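Long-range contacts in saframycin Mx1 synthetase B (Legionella pneumophila subsp. pneumophila, PDB 3KXW), which is an AMP-binding enzyme of the ANL superfamily, with a large N-terminal part followed by a smaller C-terminal domain: residues 72-82 with 217-228; 96-106 with 529-537. All coordinates share one frame; numbering follows the deposited sequence.

In the fold
Contact 1 is buried inside the large AMP-binding part, whereas contact 2 is only partly buried and joins that part to the C-terminal domain. Residues 72-82 and 96-106 follow the neighbouring parallel strands 67-71 and 91-95 of one sheet, and each leads into a helix. The two contacts, with centres about 17 Å apart, adjoin where A73 packs on P97 and the H218 ring meets the Y96 ring. Their chemistry follows their depth: contact 1 is mainly aliphatic and aromatic packing behind a wall of the ligand pocket, while contact 2 relies on a stacked amide, a lysine hydrogen bond and a bridging water.

Contact 1. Residues 72-82 with 217-228; sequences FAPGLPLIQAF and PHHDMGLIGCIL. With 1ZZ (5'-O-[(S)-(dodecanoyloxy)(hydroxy)phosphoryl]adenosine), chain B.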
loop_
_atom_site.group_PDB
_atom_site.type_symbol
_atom_site.label_atom_id
_atom_site.label_comp_id
_atom_site.label_asym_id
_atom_site.label_seq_id
_atom_site.Cartn_x
_atom_site.Cartn_y
_atom_site.Cartn_z
ATOM N N PHE A 72 -0.243 -15.637 3.925
ATOM C CA PHE A 72 -1.591 -15.740 3.363
ATOM C C PHE A 72 -1.765 -14.843 2.161
ATOM O O PHE A 72 -1.268 -13.703 2.147
ATOM C CB PHE A 72 -2.655 -15.310 4.393
ATOM C CG PHE A 72 -2.842 -16.278 5.510
ATOM C CD1 PHE A 72 -3.714 -17.354 5.371
ATOM C CD2 PHE A 72 -2.144 -16.106 6.713
ATOM C CE1 PHE A 72 -3.874 -18.277 6.413
ATOM C CE2 PHE A 72 -2.312 -17.003 7.768
ATOM C CZ PHE A 72 -3.178 -18.100 7.612
ATOM N N ALA A 73 -2.502 -15.338 1.172
ATOM C CA ALA A 73 -3.083 -14.468 0.161
ATOM C C ALA A 73 -4.209 -13.659 0.826
ATOM O O ALA A 73 -4.681 -14.014 1.915
ATOM C CB ALA A 73 -3.627 -15.302 -1.013
ATOM N N PRO A 74 -4.643 -12.575 0.178
ATOM C CA PRO A 74 -5.780 -11.824 0.709
ATOM C C PRO A 74 -6.994 -12.732 0.937
ATOM O O PRO A 74 -7.219 -13.657 0.174
ATOM C CB PRO A 74 -6.087 -10.822 -0.411
ATOM C CG PRO A 74 -4.797 -10.665 -1.165
ATOM C CD PRO A 74 -4.185 -12.048 -1.123
ATOM N N GLY A 75 -7.779 -12.451 1.968
ATOM C CA GLY A 75 -8.936 -13.258 2.271
ATOM C C GLY A 75 -9.316 -13.203 3.733
ATOM O O GLY A 75 -8.683 -12.515 4.545
ATOM N N LEU A 76 -10.364 -13.937 4.091
ATOM C CA LEU A 76 -10.789 -13.932 5.481
ATOM C C LEU A 76 -9.807 -14.698 6.378
ATOM O O LEU A 76 -9.647 -14.324 7.546
ATOM C CB LEU A 76 -12.220 -14.462 5.641
ATOM C CG LEU A 76 -13.293 -13.627 4.920
ATOM C CD1 LEU A 76 -14.677 -14.185 5.236
ATOM C CD2 LEU A 76 -13.200 -12.165 5.338
ATOM N N PRO A 77 -9.163 -15.768 5.859
ATOM C CA PRO A 77 -8.222 -16.464 6.765
ATOM C C PRO A 77 -7.081 -15.565 7.272
ATOM O O PRO A 77 -6.710 -15.644 8.447
ATOM C CB PRO A 77 -7.680 -17.615 5.908
ATOM C CG PRO A 77 -8.817 -17.920 4.951
ATOM C CD PRO A 77 -9.481 -16.579 4.659
ATOM N N LEU A 78 -6.543 -14.706 6.415
ATOM C CA LEU A 78 -5.510 -13.769 6.873
ATOM C C LEU A 78 -6.023 -12.919 8.041
ATOM O O LEU A 78 -5.325 -12.711 9.024
ATOM C CB LEU A 78 -5.010 -12.892 5.732
ATOM C CG LEU A 78 -4.119 -11.688 6.088
ATOM C CD1 LEU A 78 -2.872 -12.138 6.864
ATOM C CD2 LEU A 78 -3.704 -10.992 4.807
ATOM N N ILE A 79 -7.251 -12.433 7.932
ATOM C CA ILE A 79 -7.819 -11.544 8.957
ATOM C C ILE A 79 -8.072 -12.291 10.263
ATOM O O ILE A 79 -7.786 -11.786 11.356
ATOM C CB ILE A 79 -9.129 -10.897 8.450
ATOM C CG1 ILE A 79 -8.835 -9.995 7.236
ATOM C CG2 ILE A 79 -9.798 -10.103 9.571
ATOM C CD1 ILE A 79 -10.113 -9.569 6.435
ATOM N N GLN A 80 -8.591 -13.508 10.161
ATOM C CA GLN A 80 -8.769 -14.337 11.362
ATOM C C GLN A 80 -7.417 -14.594 12.049
ATOM O O GLN A 80 -7.315 -14.528 13.273
ATOM C CB GLN A 80 -9.415 -15.673 10.979
ATOM C CG GLN A 80 -10.825 -15.527 10.396
ATOM C CD GLN A 80 -11.262 -16.728 9.592
ATOM O OE1 GLN A 80 -10.592 -17.751 9.572
ATOM N NE2 GLN A 80 -12.377 -16.598 8.892
ATOM N N ALA A 81 -6.397 -14.914 11.256
ATOM C CA ALA A 81 -5.077 -15.271 11.805
ATOM C C ALA A 81 -4.439 -14.062 12.472
ATOM O O ALA A 81 -3.855 -14.171 13.552
ATOM C CB ALA A 81 -4.149 -15.855 10.700
ATOM N N PHE A 82 -4.575 -12.898 11.841
ATOM C CA PHE A 82 -4.040 -11.655 12.388
ATOM C C PHE A 82 -4.672 -11.365 13.763
ATOM O O PHE A 82 -3.969 -11.087 14.740
ATOM C CB PHE A 82 -4.289 -10.495 11.406
ATOM C CG PHE A 82 -3.629 -9.182 11.813
ATOM C CD1 PHE A 82 -2.362 -8.862 11.359
ATOM C CD2 PHE A 82 -4.282 -8.284 12.645
ATOM C CE1 PHE A 82 -1.737 -7.649 11.727
ATOM C CE2 PHE A 82 -3.671 -7.061 13.020
ATOM C CZ PHE A 82 -2.398 -6.758 12.556
ATOM N N PRO A 217 -3.546 -6.491 1.582
ATOM C CA PRO A 217 -3.625 -6.480 3.049
ATOM C C PRO A 217 -2.221 -6.561 3.677
ATOM O O PRO A 217 -2.117 -6.506 4.894
ATOM C CB PRO A 217 -4.421 -7.756 3.392
ATOM C CG PRO A 217 -4.523 -8.554 2.157
ATOM C CD PRO A 217 -3.928 -7.784 0.995
ATOM N N HIS A 218 -1.174 -6.698 2.863
ATOM C CA HIS A 218 0.204 -6.769 3.377
ATOM C C HIS A 218 0.951 -5.413 3.314
ATOM O O HIS A 218 2.169 -5.328 3.544
ATOM C CB HIS A 218 1.005 -7.814 2.613
ATOM C CG HIS A 218 0.269 -9.105 2.368
ATOM N ND1 HIS A 218 0.373 -10.196 3.207
ATOM C CD2 HIS A 218 -0.556 -9.484 1.364
ATOM C CE1 HIS A 218 -0.348 -11.194 2.724
ATOM N NE2 HIS A 218 -0.927 -10.787 1.609
ATOM N N HIS A 219 0.214 -4.370 2.953
ATOM C CA HIS A 219 0.709 -2.993 2.979
ATOM C C HIS A 219 -0.174 -2.255 4.012
ATOM O O HIS A 219 -1.336 -2.599 4.192
ATOM C CB HIS A 219 0.566 -2.394 1.578
ATOM C CG HIS A 219 0.916 -0.941 1.487
ATOM N ND1 HIS A 219 -0.029 0.060 1.595
ATOM C CD2 HIS A 219 2.104 -0.321 1.291
ATOM C CE1 HIS A 219 0.563 1.235 1.461
ATOM N NE2 HIS A 219 1.858 1.032 1.280
ATOM N N ASP A 220 0.391 -1.279 4.714
ATOM C CA ASP A 220 -0.348 -0.528 5.728
ATOM C C ASP A 220 -1.751 -0.023 5.322
ATOM O O ASP A 220 -2.694 -0.207 6.066
ATOM C CB ASP A 220 0.494 0.622 6.296
ATOM C CG ASP A 220 1.026 1.548 5.226
ATOM O OD1 ASP A 220 0.542 1.469 4.069
ATOM O OD2 ASP A 220 1.920 2.370 5.557
HETATM N N MSE A 221 -1.895 0.598 4.161
HETATM C CA MSE A 221 -3.191 1.154 3.777
HETATM C C MSE A 221 -4.330 0.124 3.727
HETATM O O MSE A 221 -5.405 0.329 4.296
HETATM C CB MSE A 221 -3.065 1.869 2.429
HETATM C CG MSE A 221 -4.043 2.982 2.259
HETATM SE SE MSE A 221 -3.449 4.341 0.919
HETATM C CE MSE A 221 -3.236 3.117 -0.568
ATOM N N GLY A 222 -4.085 -0.989 3.038
ATOM C CA GLY A 222 -5.085 -2.031 2.880
ATOM C C GLY A 222 -5.334 -2.799 4.174
ATOM O O GLY A 222 -6.414 -3.363 4.364
ATOM N N LEU A 223 -4.342 -2.833 5.068
ATOM C CA LEU A 223 -4.514 -3.505 6.361
ATOM C C LEU A 223 -5.138 -2.549 7.393
ATOM O O LEU A 223 -6.211 -2.815 7.933
ATOM C CB LEU A 223 -3.156 -4.024 6.890
ATOM C CG LEU A 223 -3.193 -4.556 8.331
ATOM C CD1 LEU A 223 -4.212 -5.686 8.487
ATOM C CD2 LEU A 223 -1.802 -4.994 8.813
ATOM N N ILE A 224 -4.466 -1.424 7.644
ATOM C CA ILE A 224 -4.866 -0.548 8.750
ATOM C C ILE A 224 -6.107 0.272 8.386
ATOM O O ILE A 224 -7.066 0.341 9.139
ATOM C CB ILE A 224 -3.695 0.348 9.184
ATOM C CG1 ILE A 224 -2.529 -0.538 9.714
ATOM C CG2 ILE A 224 -4.140 1.385 10.216
ATOM C CD1 ILE A 224 -1.304 0.267 10.042
ATOM N N GLY A 225 -6.081 0.863 7.200
ATOM C CA GLY A 225 -7.202 1.638 6.711
ATOM C C GLY A 225 -8.441 0.825 6.395
ATOM O O GLY A 225 -9.538 1.180 6.814
ATOM N N CYS A 226 -8.289 -0.252 5.641
ATOM C CA CYS A 226 -9.477 -0.872 5.042
ATOM C C CYS A 226 -9.956 -2.154 5.747
ATOM O O CYS A 226 -10.991 -2.703 5.397
ATOM C CB CYS A 226 -9.234 -1.139 3.559
ATOM S SG CYS A 226 -8.838 0.378 2.665
ATOM N N ILE A 227 -9.208 -2.618 6.743
ATOM C CA ILE A 227 -9.634 -3.811 7.491
ATOM C C ILE A 227 -9.743 -3.514 8.994
ATOM O O ILE A 227 -10.802 -3.704 9.599
ATOM C CB ILE A 227 -8.682 -5.023 7.280
ATOM C CG1 ILE A 227 -8.632 -5.438 5.810
ATOM C CG2 ILE A 227 -9.136 -6.234 8.134
ATOM C CD1 ILE A 227 -7.556 -6.451 5.473
ATOM N N LEU A 228 -8.654 -3.043 9.587
ATOM C CA LEU A 228 -8.634 -2.825 11.025
ATOM C C LEU A 228 -9.516 -1.657 11.453
ATOM O O LEU A 228 -10.204 -1.753 12.475
ATOM C CB LEU A 228 -7.216 -2.698 11.562
ATOM C CG LEU A 228 -6.331 -3.916 11.261
ATOM C CD1 LEU A 228 -4.936 -3.671 11.820
ATOM C CD2 LEU A 228 -6.914 -5.254 11.791
HETATM P P 1ZZ B . 4.358 3.193 3.241
HETATM C C1 1ZZ B . -10.106 3.982 5.285
HETATM N N1 1ZZ B . 3.590 8.750 0.105
HETATM O O1 1ZZ B . 1.862 4.662 1.750
HETATM C C2 1ZZ B . -8.858 4.302 4.453
HETATM N N2 1ZZ B . 1.489 9.286 0.651
HETATM O O2 1ZZ B . 2.756 3.489 3.574
HETATM C C3 1ZZ B . -7.932 5.299 5.161
HETATM N N3 1ZZ B . 4.046 10.743 -1.537
HETATM O O3 1ZZ B . 5.087 3.095 4.489
HETATM C C4 1ZZ B . -6.525 5.269 4.546
HETATM N N4 1ZZ B . 2.110 12.161 -1.757
HETATM O O4 1ZZ B . 4.446 1.808 2.416
HETATM C C5 1ZZ B . -5.695 6.518 4.889
HETATM N N5 1ZZ B . 0.112 11.892 -0.577
HETATM O O5 1ZZ B . 5.004 4.384 2.269
HETATM C C6 1ZZ B . -4.367 6.438 4.123
HETATM O O6 1ZZ B . 4.800 6.627 0.536
HETATM C C7 1ZZ B . -3.346 7.602 4.104
HETATM O O7 1ZZ B . 6.880 8.662 0.497
HETATM C C8 1ZZ B . -2.102 7.504 3.199
HETATM O O8 1ZZ B . 6.844 8.052 2.897
HETATM C C9 1ZZ B . -1.020 6.681 3.919
HETATM C C10 1ZZ B . -0.069 5.912 2.971
HETATM C C11 1ZZ B . 0.772 4.924 3.828
HETATM C C12 1ZZ B . 2.117 4.680 3.118
HETATM C C13 1ZZ B . 4.915 5.746 2.629
HETATM C C14 1ZZ B . 5.496 6.539 1.635
HETATM C C15 1ZZ B . 5.769 8.014 2.103
HETATM C C16 1ZZ B . 5.879 8.708 0.984
HETATM C C17 1ZZ B . 4.820 8.102 0.199
HETATM C C18 1ZZ B . 2.403 8.419 0.876
HETATM C C19 1ZZ B . 2.041 10.245 -0.352
HETATM C C20 1ZZ B . 3.279 9.946 -0.619
HETATM C C21 1ZZ B . 3.488 11.776 -2.120
HETATM C C22 1ZZ B . 1.442 11.494 -0.965
#
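The F82 ring is met obliquely by two leucine methyls: L223 CD2 lies 3.9 Å from F82 CE1, and L228 CD1 lies 3.8 Å from F82 CE2. F82 CG sits anti to the backbone N (chi1 -173°), which sends the ring across to helix 220-228, where it also meets F171 edge-to-face. The H218 ring has an edge toward F72, though its modelled orientation is doubtful, and the F72 ring folds back with one face over L78 CA, 3.9 Å from the ring plane. D220 CG lies over one face of the H219 ring, toward its rim, and M221 CB lies at its edge. Between these rings the packing is aliphatic. L78 CD2 presses on P217 CB at 3.6 Å, while the P74 and P217 rings cross at about a right angle, P74 CG to P217 CD 3.7 Å. Further along, I79 CD1 and I227 CG2 meet tip to tip. The two helical segments run almost perpendicular (88°), and their axes come no nearer than 12.3 Å, so side chains fill the gap. A pi-type turn widens the second helix at 221-228, where L223 O accepts from both I227 N and L228 N. M221 and G225 of this helix, with H219 at its N-cap, line the ligand pocket; H219 NE2 makes a weak hydrogen bond of 2.9 Å to O4 of 1ZZ, and the selenium of M221 packs 3.9 Å from C6 of its chain. The contact thus backs a wall of the ligand-binding cleft in the AMP-binding fold of the ANL superfamily.

Contact 2. Residues 96-106 with 529-537; sequences YPPAQEKLLDK and VYENHQLEV
The side chain of Q534 bends at chi2 (68°), which lays its amide along the Y96 ring and turns OE1 to K106, whose own chain bends at chi2 and chi3 to meet it. The amide stacks on one face of the tyrosine, the two planes 25° apart, with Q534 NE2 over the ring centre and 4.0 Å above it. Q534 CG meets the far end of the ring, 3.5 Å from Y96 OH. K106 NZ donates to Q534 OE1 at 3.2 Å, but from 46° above the carbonyl plane and not along a lone pair. The amide is thus held by ring and lysine together, with L103 CD2 packed against Q534 NE2 at 3.8 Å. Q534 has positive phi and is the first residue to leave helical geometry after helix 515-533. The contact spans the boundary between the large AMP-binding part and the C-terminal domain, whose placement is variable among ANL enzymes; the bonds here belong to the orientation captured in this crystal. Across the boundary the start of helix 101-106 meets the C-terminal end of helix 515-533. A water accepts from L103 N at 3.0 Å and donates to N532 O at 3.1 Å, linking an amide of the first helical turn to a carbonyl near the end of the other helix. L103 CD1 packs 3.7 Å from E531 O. Q100 CG lies against the N532 amide, while the K102 and H533 side chains cross at about a right angle, with K102 CB and CG nearest the ring. S476 bonds both N532 ND2 and H533 NE2, and K102 NZ turns back to D105 OD2 in a 2.7 Å salt bridge; D105 OD2 also pairs with R109.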
loop_
_atom_site.group_PDB
_atom_site.type_symbol
_atom_site.label_atom_id
_atom_site.label_comp_id
_atom_site.label_asym_id
_atom_site.label_seq_id
_atom_site.Cartn_x
_atom_site.Cartn_y
_atom_site.Cartn_z
ATOM N N TYR A 96 3.447 -11.579 2.000
ATOM C CA TYR A 96 2.960 -12.102 0.721
ATOM C C TYR A 96 3.431 -13.534 0.553
ATOM O O TYR A 96 4.579 -13.840 0.849
ATOM C CB TYR A 96 3.564 -11.301 -0.444
ATOM C CG TYR A 96 3.140 -9.855 -0.555
ATOM C CD1 TYR A 96 2.029 -9.488 -1.332
ATOM C CD2 TYR A 96 3.870 -8.838 0.071
ATOM C CE1 TYR A 96 1.635 -8.149 -1.453
ATOM C CE2 TYR A 96 3.477 -7.495 -0.045
ATOM C CZ TYR A 96 2.361 -7.164 -0.809
ATOM O OH TYR A 96 1.973 -5.844 -0.910
ATOM N N PRO A 97 2.561 -14.423 0.064
ATOM C CA PRO A 97 3.040 -15.773 -0.248
ATOM C C PRO A 97 4.232 -15.692 -1.214
ATOM O O PRO A 97 4.177 -14.915 -2.175
ATOM C CB PRO A 97 1.810 -16.427 -0.895
ATOM C CG PRO A 97 0.669 -15.759 -0.214
ATOM C CD PRO A 97 1.095 -14.316 -0.041
ATOM N N PRO A 98 5.309 -16.449 -0.935
ATOM C CA PRO A 98 6.583 -16.346 -1.669
ATOM C C PRO A 98 6.520 -17.110 -2.989
ATOM O O PRO A 98 7.237 -18.099 -3.182
ATOM C CB PRO A 98 7.595 -16.981 -0.709
ATOM C CG PRO A 98 6.790 -17.962 0.109
ATOM C CD PRO A 98 5.364 -17.430 0.166
ATOM N N ALA A 99 5.659 -16.640 -3.884
ATOM C CA ALA A 99 5.324 -17.380 -5.099
ATOM C C ALA A 99 6.430 -17.354 -6.147
ATOM O O ALA A 99 6.498 -18.224 -7.012
ATOM C CB ALA A 99 4.022 -16.865 -5.690
ATOM N N GLN A 100 7.300 -16.357 -6.071
ATOM C CA GLN A 100 8.387 -16.248 -7.037
ATOM C C GLN A 100 9.688 -15.865 -6.347
ATOM O O GLN A 100 9.738 -15.646 -5.129
ATOM C CB GLN A 100 8.049 -15.254 -8.168
ATOM C CG GLN A 100 6.787 -15.582 -9.003
ATOM C CD GLN A 100 6.960 -16.778 -9.926
ATOM O OE1 GLN A 100 8.077 -17.174 -10.245
ATOM N NE2 GLN A 100 5.848 -17.365 -10.354
ATOM N N GLU A 101 10.752 -15.794 -7.136
ATOM C CA GLU A 101 12.088 -15.709 -6.567
ATOM C C GLU A 101 12.265 -14.569 -5.566
ATOM O O GLU A 101 12.711 -14.787 -4.426
ATOM C CB GLU A 101 13.127 -15.604 -7.692
ATOM C CG GLU A 101 13.533 -16.959 -8.261
ATOM C CD GLU A 101 12.583 -17.482 -9.334
ATOM O OE1 GLU A 101 11.504 -16.852 -9.567
ATOM O OE2 GLU A 101 12.927 -18.541 -9.936
ATOM N N LYS A 102 11.925 -13.358 -6.002
ATOM C CA LYS A 102 12.130 -12.170 -5.177
ATOM C C LYS A 102 11.200 -12.174 -3.961
ATOM O O LYS A 102 11.611 -11.796 -2.861
ATOM C CB LYS A 102 11.963 -10.881 -6.001
ATOM C CG LYS A 102 12.434 -9.608 -5.287
ATOM C CD LYS A 102 13.905 -9.715 -4.883
ATOM C CE LYS A 102 14.217 -8.844 -3.663
ATOM N NZ LYS A 102 13.639 -9.426 -2.392
ATOM N N LEU A 103 9.952 -12.593 -4.146
ATOM C CA LEU A 103 9.041 -12.697 -2.996
ATOM C C LEU A 103 9.567 -13.685 -1.951
ATOM O O LEU A 103 9.276 -13.559 -0.758
ATOM C CB LEU A 103 7.631 -13.122 -3.426
ATOM C CG LEU A 103 6.790 -12.091 -4.179
ATOM C CD1 LEU A 103 5.680 -12.813 -4.946
ATOM C CD2 LEU A 103 6.208 -11.015 -3.268
ATOM N N LEU A 104 10.317 -14.682 -2.410
ATOM C CA LEU A 104 10.851 -15.706 -1.507
ATOM C C LEU A 104 12.091 -15.208 -0.774
ATOM O O LEU A 104 12.276 -15.461 0.423
ATOM C CB LEU A 104 11.160 -16.991 -2.270
ATOM C CG LEU A 104 11.867 -18.081 -1.449
ATOM C CD1 LEU A 104 11.010 -18.536 -0.283
ATOM C CD2 LEU A 104 12.198 -19.252 -2.371
ATOM N N ASP A 105 12.929 -14.481 -1.500
ATOM C CA ASP A 105 14.055 -13.789 -0.900
ATOM C C ASP A 105 13.572 -12.820 0.193
ATOM O O ASP A 105 14.147 -12.756 1.278
ATOM C CB ASP A 105 14.809 -13.018 -1.988
ATOM C CG ASP A 105 15.865 -12.113 -1.422
ATOM O OD1 ASP A 105 16.917 -12.638 -1.009
ATOM O OD2 ASP A 105 15.638 -10.879 -1.381
ATOM N N LYS A 106 12.528 -12.054 -0.105
ATOM C CA LYS A 106 11.983 -11.112 0.868
ATOM C C LYS A 106 11.483 -11.858 2.109
ATOM O O LYS A 106 11.751 -11.458 3.241
ATOM C CB LYS A 106 10.867 -10.259 0.237
ATOM C CG LYS A 106 10.043 -9.463 1.249
ATOM C CD LYS A 106 9.545 -8.142 0.696
ATOM C CE LYS A 106 8.394 -8.315 -0.268
ATOM N NZ LYS A 106 7.744 -6.990 -0.478
ATOM N N VAL A 529 4.867 -7.235 -12.806
ATOM C CA VAL A 529 5.735 -6.410 -11.982
ATOM C C VAL A 529 5.029 -6.036 -10.661
ATOM O O VAL A 529 5.642 -5.992 -9.596
ATOM C CB VAL A 529 6.160 -5.144 -12.759
ATOM C CG1 VAL A 529 6.977 -4.231 -11.870
ATOM C CG2 VAL A 529 6.946 -5.557 -14.022
ATOM N N TYR A 530 3.740 -5.764 -10.745
ATOM C CA TYR A 530 2.966 -5.463 -9.540
ATOM C C TYR A 530 3.009 -6.617 -8.534
ATOM O O TYR A 530 3.244 -6.400 -7.336
ATOM C CB TYR A 530 1.528 -5.135 -9.896
ATOM C CG TYR A 530 0.712 -4.741 -8.689
ATOM C CD1 TYR A 530 0.601 -3.414 -8.296
ATOM C CD2 TYR A 530 0.069 -5.716 -7.924
ATOM C CE1 TYR A 530 -0.155 -3.063 -7.173
ATOM C CE2 TYR A 530 -0.688 -5.375 -6.811
ATOM C CZ TYR A 530 -0.799 -4.054 -6.440
ATOM O OH TYR A 530 -1.567 -3.744 -5.324
ATOM N N GLU A 531 2.800 -7.832 -9.028
ATOM C CA GLU A 531 2.796 -9.040 -8.193
ATOM C C GLU A 531 4.163 -9.437 -7.643
ATOM O O GLU A 531 4.283 -9.773 -6.466
ATOM C CB GLU A 531 2.162 -10.196 -8.967
ATOM C CG GLU A 531 0.742 -9.861 -9.383
ATOM C CD GLU A 531 -0.345 -10.585 -8.591
ATOM O OE1 GLU A 531 -0.633 -11.755 -8.949
ATOM O OE2 GLU A 531 -0.962 -9.978 -7.660
ATOM N N ASN A 532 5.191 -9.381 -8.491
ATOM C CA ASN A 532 6.532 -9.793 -8.100
ATOM C C ASN A 532 7.310 -8.747 -7.315
ATOM O O ASN A 532 8.204 -9.098 -6.547
ATOM C CB ASN A 532 7.348 -10.211 -9.335
ATOM C CG ASN A 532 6.886 -11.545 -9.932
ATOM O OD1 ASN A 532 5.805 -12.052 -9.616
ATOM N ND2 ASN A 532 7.714 -12.116 -10.808
ATOM N N HIS A 533 6.987 -7.469 -7.503
ATOM C CA HIS A 533 7.825 -6.395 -6.953
ATOM C C HIS A 533 7.087 -5.286 -6.213
ATOM O O HIS A 533 7.708 -4.371 -5.654
ATOM C CB HIS A 533 8.691 -5.802 -8.067
ATOM C CG HIS A 533 9.516 -6.832 -8.757
ATOM N ND1 HIS A 533 10.671 -7.346 -8.206
ATOM C CD2 HIS A 533 9.315 -7.505 -9.913
ATOM C CE1 HIS A 533 11.173 -8.260 -9.023
ATOM N NE2 HIS A 533 10.366 -8.378 -10.065
ATOM N N GLN A 534 5.769 -5.376 -6.201
ATOM C CA GLN A 534 4.949 -4.322 -5.600
ATOM C C GLN A 534 5.305 -2.966 -6.191
ATOM O O GLN A 534 5.387 -1.972 -5.466
ATOM C CB GLN A 534 5.106 -4.313 -4.065
ATOM C CG GLN A 534 4.492 -5.529 -3.364
ATOM C CD GLN A 534 5.226 -6.816 -3.682
ATOM O OE1 GLN A 534 6.423 -6.955 -3.399
ATOM N NE2 GLN A 534 4.515 -7.770 -4.270
ATOM N N LEU A 535 5.524 -2.926 -7.509
ATOM C CA LEU A 535 5.791 -1.675 -8.194
ATOM C C LEU A 535 4.823 -1.516 -9.364
ATOM O O LEU A 535 4.299 -2.509 -9.866
ATOM C CB LEU A 535 7.230 -1.636 -8.731
ATOM C CG LEU A 535 8.355 -1.647 -7.680
ATOM C CD1 LEU A 535 9.672 -1.970 -8.345
ATOM C CD2 LEU A 535 8.424 -0.299 -6.957
ATOM N N GLU A 536 4.584 -0.276 -9.779
ATOM C CA GLU A 536 3.699 -0.007 -10.916
ATOM C C GLU A 536 4.443 0.510 -12.141
ATOM O O GLU A 536 5.019 1.593 -12.097
ATOM C CB GLU A 536 2.625 1.015 -10.540
ATOM C CG GLU A 536 1.809 0.631 -9.325
ATOM C CD GLU A 536 2.366 1.254 -8.076
ATOM O OE1 GLU A 536 3.599 1.267 -7.921
ATOM O OE2 GLU A 536 1.587 1.762 -7.246
ATOM N N VAL A 537 4.406 -0.244 -13.243
ATOM C CA VAL A 537 4.995 0.232 -14.512
ATOM C C VAL A 537 4.205 1.386 -15.126
ATOM O O VAL A 537 2.988 1.293 -15.290
ATOM C CB VAL A 537 5.075 -0.890 -15.558
ATOM C CG1 VAL A 537 5.702 -0.346 -16.849
ATOM C CG2 VAL A 537 5.891 -2.065 -15.014
HETATM O O HOH W 1 8.969 -12.040 -6.948
#